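Local coordinates for uncharacterized protein McrA (Streptomyces coelicolor, PDB 5ZMO), which recognises phosphorothioated DNA through its sulfur-binding domain and, as a type IV restriction enzyme, probably cleaves it with a separate HNH nuclease domain, at residues A40-R54 and L109-Y123. Residues are numbered along the deposited sequence; the frame is centred on the assembly and turned at random.
With PO4 (phosphate ion), chain D.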
# COMPACT_ATOMS: atom_id res chain seq x y z
N ALA A 40 1.01 -2.42 -10.24
CA ALA A 40 2.12 -2.16 -11.18
C ALA A 40 2.20 -3.32 -12.18
O ALA A 40 2.35 -3.14 -13.37
CB ALA A 40 3.39 -2.03 -10.42
N VAL A 41 2.12 -4.53 -11.67
CA VAL A 41 2.13 -5.72 -12.48
C VAL A 41 0.98 -5.75 -13.49
O VAL A 41 1.18 -6.21 -14.63
CB VAL A 41 2.19 -6.98 -11.54
CG1 VAL A 41 1.76 -8.28 -12.24
CG2 VAL A 41 3.61 -7.05 -10.98
N ALA A 42 -0.21 -5.26 -13.15
CA ALA A 42 -1.29 -5.16 -14.12
C ALA A 42 -1.15 -3.90 -15.03
O ALA A 42 -2.03 -3.66 -15.80
CB ALA A 42 -2.63 -5.14 -13.44
N ARG A 43 -0.11 -3.08 -14.84
CA ARG A 43 0.14 -1.85 -15.64
C ARG A 43 -0.96 -0.86 -15.47
O ARG A 43 -1.31 -0.10 -16.40
CB ARG A 43 0.27 -2.16 -17.15
CG ARG A 43 1.06 -3.38 -17.50
CD ARG A 43 2.51 -3.12 -17.32
NE ARG A 43 3.24 -4.37 -17.40
CZ ARG A 43 4.53 -4.46 -17.67
NH1 ARG A 43 5.09 -5.67 -17.70
NH2 ARG A 43 5.27 -3.37 -17.95
N ALA A 44 -1.54 -0.83 -14.29
CA ALA A 44 -2.46 0.24 -14.02
C ALA A 44 -1.63 1.52 -13.90
O ALA A 44 -0.41 1.44 -13.66
CB ALA A 44 -3.29 -0.02 -12.76
N PRO A 45 -2.29 2.69 -13.99
CA PRO A 45 -1.52 3.93 -13.87
C PRO A 45 -0.79 3.97 -12.56
O PRO A 45 -1.32 3.51 -11.54
CB PRO A 45 -2.63 5.01 -13.94
CG PRO A 45 -3.75 4.37 -14.74
CD PRO A 45 -3.72 2.95 -14.20
N ARG A 46 0.41 4.54 -12.55
CA ARG A 46 1.21 4.62 -11.30
C ARG A 46 0.56 5.48 -10.22
O ARG A 46 0.54 5.07 -9.04
CB ARG A 46 2.59 5.18 -11.58
CG ARG A 46 3.46 5.43 -10.36
CD ARG A 46 4.91 5.82 -10.73
NE ARG A 46 4.92 7.18 -11.25
CZ ARG A 46 5.01 8.30 -10.52
NH1 ARG A 46 5.01 9.48 -11.16
NH2 ARG A 46 5.17 8.32 -9.21
N LEU A 47 0.10 6.67 -10.60
CA LEU A 47 -0.64 7.56 -9.70
C LEU A 47 -2.12 7.35 -9.90
O LEU A 47 -2.65 7.36 -11.03
CB LEU A 47 -0.22 9.01 -9.93
CG LEU A 47 1.27 9.26 -9.69
CD1 LEU A 47 1.52 10.74 -10.07
CD2 LEU A 47 1.73 8.97 -8.27
N GLN A 48 -2.82 7.09 -8.79
CA GLN A 48 -4.24 6.82 -8.82
C GLN A 48 -4.90 7.67 -7.79
O GLN A 48 -4.33 7.85 -6.73
CB GLN A 48 -4.49 5.34 -8.55
CG GLN A 48 -3.89 4.44 -9.64
CD GLN A 48 -4.56 3.09 -9.75
OE1 GLN A 48 -5.69 2.98 -10.26
NE2 GLN A 48 -3.86 2.02 -9.32
N PRO A 49 -6.09 8.19 -8.08
CA PRO A 49 -6.75 9.03 -7.06
C PRO A 49 -7.03 8.33 -5.69
O PRO A 49 -7.28 7.12 -5.62
CB PRO A 49 -8.07 9.42 -7.71
CG PRO A 49 -7.95 9.11 -9.20
CD PRO A 49 -6.93 8.01 -9.29
N TRP A 50 -6.97 9.11 -4.60
CA TRP A 50 -7.48 8.62 -3.32
C TRP A 50 -8.81 7.86 -3.41
O TRP A 50 -8.93 6.77 -2.82
CB TRP A 50 -7.60 9.77 -2.32
CG TRP A 50 -8.48 9.55 -1.20
CD1 TRP A 50 -9.72 10.15 -0.96
CD2 TRP A 50 -8.32 8.58 -0.14
NE1 TRP A 50 -10.26 9.66 0.17
CE2 TRP A 50 -9.42 8.72 0.72
CE3 TRP A 50 -7.29 7.69 0.19
CZ2 TRP A 50 -9.56 7.96 1.88
CZ3 TRP A 50 -7.46 6.86 1.36
CH2 TRP A 50 -8.59 7.02 2.17
N SER A 51 -9.80 8.43 -4.08
CA SER A 51 -11.10 7.81 -4.16
C SER A 51 -11.04 6.40 -4.80
O SER A 51 -11.61 5.41 -4.25
CB SER A 51 -12.08 8.75 -4.87
OG SER A 51 -11.62 8.98 -6.21
N THR A 52 -10.26 6.25 -5.87
CA THR A 52 -10.15 4.94 -6.51
C THR A 52 -9.41 3.97 -5.59
O THR A 52 -9.78 2.82 -5.49
CB THR A 52 -9.29 5.05 -7.77
OG1 THR A 52 -9.85 6.08 -8.56
CG2 THR A 52 -9.25 3.73 -8.50
N THR A 53 -8.43 4.48 -4.89
CA THR A 53 -7.52 3.64 -4.10
C THR A 53 -8.32 3.19 -2.87
O THR A 53 -8.28 2.02 -2.52
CB THR A 53 -6.25 4.40 -3.67
OG1 THR A 53 -5.53 4.82 -4.83
CG2 THR A 53 -5.36 3.54 -2.79
N ARG A 54 -8.97 4.13 -2.20
CA ARG A 54 -9.87 3.87 -1.07
C ARG A 54 -10.87 2.79 -1.42
O ARG A 54 -10.99 1.79 -0.70
CB ARG A 54 -10.57 5.12 -0.64
CG ARG A 54 -11.71 4.95 0.34
CD ARG A 54 -12.55 6.21 0.30
NE ARG A 54 -13.33 6.23 -0.97
CZ ARG A 54 -13.93 7.31 -1.46
NH1 ARG A 54 -13.84 8.50 -0.85
NH2 ARG A 54 -14.57 7.22 -2.63
N LEU A 109 -8.75 14.81 2.33
CA LEU A 109 -8.48 13.73 1.31
C LEU A 109 -9.64 13.59 0.37
O LEU A 109 -9.46 13.44 -0.87
CB LEU A 109 -8.19 12.35 1.97
CG LEU A 109 -6.87 12.00 2.57
CD1 LEU A 109 -6.96 10.64 3.25
CD2 LEU A 109 -5.78 11.99 1.51
N ASN A 110 -10.86 13.59 0.92
CA ASN A 110 -12.03 13.42 0.06
C ASN A 110 -12.20 14.63 -0.85
O ASN A 110 -12.50 14.48 -2.04
CB ASN A 110 -13.31 13.14 0.91
CG ASN A 110 -13.41 11.66 1.41
OD1 ASN A 110 -12.78 10.70 0.90
ND2 ASN A 110 -14.24 11.47 2.40
N ALA A 111 -12.02 15.82 -0.31
CA ALA A 111 -12.21 17.07 -1.08
C ALA A 111 -11.17 17.30 -2.17
O ALA A 111 -11.52 17.58 -3.28
CB ALA A 111 -12.24 18.28 -0.15
N VAL A 112 -9.90 17.12 -1.86
CA VAL A 112 -8.81 17.38 -2.79
C VAL A 112 -8.71 16.19 -3.76
O VAL A 112 -8.42 16.37 -4.94
CB VAL A 112 -7.50 17.60 -2.03
CG1 VAL A 112 -6.32 17.63 -3.00
CG2 VAL A 112 -7.59 18.91 -1.23
N ASP A 113 -8.98 14.97 -3.24
CA ASP A 113 -8.86 13.71 -3.99
C ASP A 113 -7.51 13.61 -4.68
O ASP A 113 -7.48 13.48 -5.93
CB ASP A 113 -9.99 13.53 -4.99
CG ASP A 113 -10.20 12.09 -5.39
OD1 ASP A 113 -9.54 11.23 -4.75
OD2 ASP A 113 -11.02 11.79 -6.28
N PRO A 114 -6.42 13.75 -3.93
CA PRO A 114 -5.07 13.69 -4.50
C PRO A 114 -4.74 12.36 -5.11
O PRO A 114 -5.20 11.33 -4.61
CB PRO A 114 -4.17 13.88 -3.31
CG PRO A 114 -4.94 13.28 -2.20
CD PRO A 114 -6.35 13.71 -2.46
N SER A 115 -3.95 12.40 -6.18
CA SER A 115 -3.43 11.15 -6.72
C SER A 115 -2.17 10.69 -5.99
O SER A 115 -1.44 11.47 -5.41
CB SER A 115 -3.27 11.24 -8.24
OG SER A 115 -4.54 11.13 -8.84
N ALA A 116 -1.94 9.38 -5.93
CA ALA A 116 -0.80 8.90 -5.27
C ALA A 116 -0.48 7.52 -5.77
O ALA A 116 -1.32 6.89 -6.41
CB ALA A 116 -1.03 8.80 -3.77
N GLY A 117 0.75 7.12 -5.45
CA GLY A 117 1.22 5.76 -5.72
C GLY A 117 2.71 5.62 -5.55
O GLY A 117 3.37 6.40 -4.86
N LEU A 118 3.23 4.52 -6.10
CA LEU A 118 4.65 4.20 -5.95
C LEU A 118 5.51 5.32 -6.60
O LEU A 118 5.05 6.01 -7.49
CB LEU A 118 4.99 2.86 -6.64
CG LEU A 118 4.29 1.66 -5.98
CD1 LEU A 118 4.46 0.44 -6.88
CD2 LEU A 118 4.77 1.32 -4.60
N ARG A 119 6.72 5.46 -6.10
CA ARG A 119 7.76 6.24 -6.79
C ARG A 119 7.99 5.74 -8.25
O ARG A 119 7.82 4.56 -8.52
CB ARG A 119 9.03 6.16 -6.03
CG ARG A 119 9.03 6.99 -4.75
CD ARG A 119 9.81 6.31 -3.66
NE ARG A 119 11.18 6.73 -3.44
CZ ARG A 119 12.28 6.22 -4.01
NH1 ARG A 119 13.46 6.70 -3.66
NH2 ARG A 119 12.23 5.29 -4.96
N GLU A 120 8.37 6.64 -9.15
CA GLU A 120 8.52 6.25 -10.57
C GLU A 120 9.56 5.15 -10.76
O GLU A 120 9.34 4.19 -11.53
CB GLU A 120 8.83 7.45 -11.52
CG GLU A 120 8.81 7.02 -12.99
CD GLU A 120 9.25 8.08 -14.00
OE1 GLU A 120 9.10 9.29 -13.69
OE2 GLU A 120 9.75 7.67 -15.11
N ASP A 121 10.70 5.32 -10.13
CA ASP A 121 11.79 4.32 -10.25
C ASP A 121 11.35 2.94 -9.76
O ASP A 121 11.60 1.93 -10.39
CB ASP A 121 13.06 4.79 -9.55
CG ASP A 121 12.88 5.13 -8.04
OD1 ASP A 121 11.76 5.08 -7.48
OD2 ASP A 121 13.91 5.44 -7.39
N ASP A 122 10.62 2.90 -8.65
CA ASP A 122 10.06 1.62 -8.16
C ASP A 122 9.03 1.02 -9.10
O ASP A 122 9.07 -0.19 -9.36
CB ASP A 122 9.52 1.78 -6.74
CG ASP A 122 10.55 2.25 -5.78
OD1 ASP A 122 11.76 1.89 -5.95
OD2 ASP A 122 10.16 2.90 -4.73
N TYR A 123 8.05 1.82 -9.53
CA TYR A 123 7.04 1.36 -10.44
C TYR A 123 7.71 0.82 -11.73
O TYR A 123 7.32 -0.27 -12.25
CB TYR A 123 6.10 2.52 -10.80
CG TYR A 123 5.03 2.22 -11.80
CD1 TYR A 123 3.82 1.74 -11.40
CD2 TYR A 123 5.20 2.50 -13.14
CE1 TYR A 123 2.77 1.49 -12.30
CE2 TYR A 123 4.21 2.19 -14.07
CZ TYR A 123 2.98 1.70 -13.66
OH TYR A 123 1.92 1.39 -14.54
P PO4 D . 5.72 6.17 -15.55
O1 PO4 D . 4.76 6.96 -14.64
O2 PO4 D . 6.83 7.18 -15.82
O3 PO4 D . 5.15 5.56 -16.89
O4 PO4 D . 6.31 5.04 -14.74
O HOH W 1 1.60 3.00 -7.76
O HOH W 2 -2.87 4.56 -5.34
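Asp113 grips the start of helix 50-63 with both carboxylate oxygens: OD1 takes the backbone N of Ser51 at 2.9 Å, and OD2 meets Ser51 OG through its syn lone pair. Beside it, Trp50 NE1 donates to Asn110 OD1 at 2.8 Å, the oxygen lying in the indole plane; Arg54 NH1 adds a weak, bent bond to the same oxygen. These bonds tie the C-terminal end of helix 106-112, and Asp113 just after it, to the first turns of helix 50-63.

Backbone pairing continues the join. Gln48 and Ala116 form an antiparallel hydrogen-bonded pair, Gln48 N reaching Ala116 O at 2.8 Å and Ala116 N returning a bond to Gln48 O at 2.9 Å, and Trp50 N donates to Pro114 O just beyond. Strand 47-49 is an outer strand of a three-stranded antiparallel sheet in the sulfur-binding domain, with 115-117 between it and 88-89. Two waters supplement the pairing, one linking Arg46 O to Leu118 N, the other Thr53 OG1 to Ala116 O.

At the far end, Arg46 is bent at chi3 (73°), which turns its guanidinium back so that NH2 donates to Leu118 O at 2.9 Å, in the carbonyl plane. NE points a weak bond at a phosphate ion, probably from the crystallisation liquor, that is also held by Asn124.

Apolar contacts use ring faces. Arg46 CB makes a CH-pi contact 3.7 Å from the Tyr123 ring centroid, 12° off the ring normal. Leu109 CD1 makes another over one indole face of Trp50, 3.9 Å from the six-membered ring centroid; Phe78 meets this indole edge-to-face.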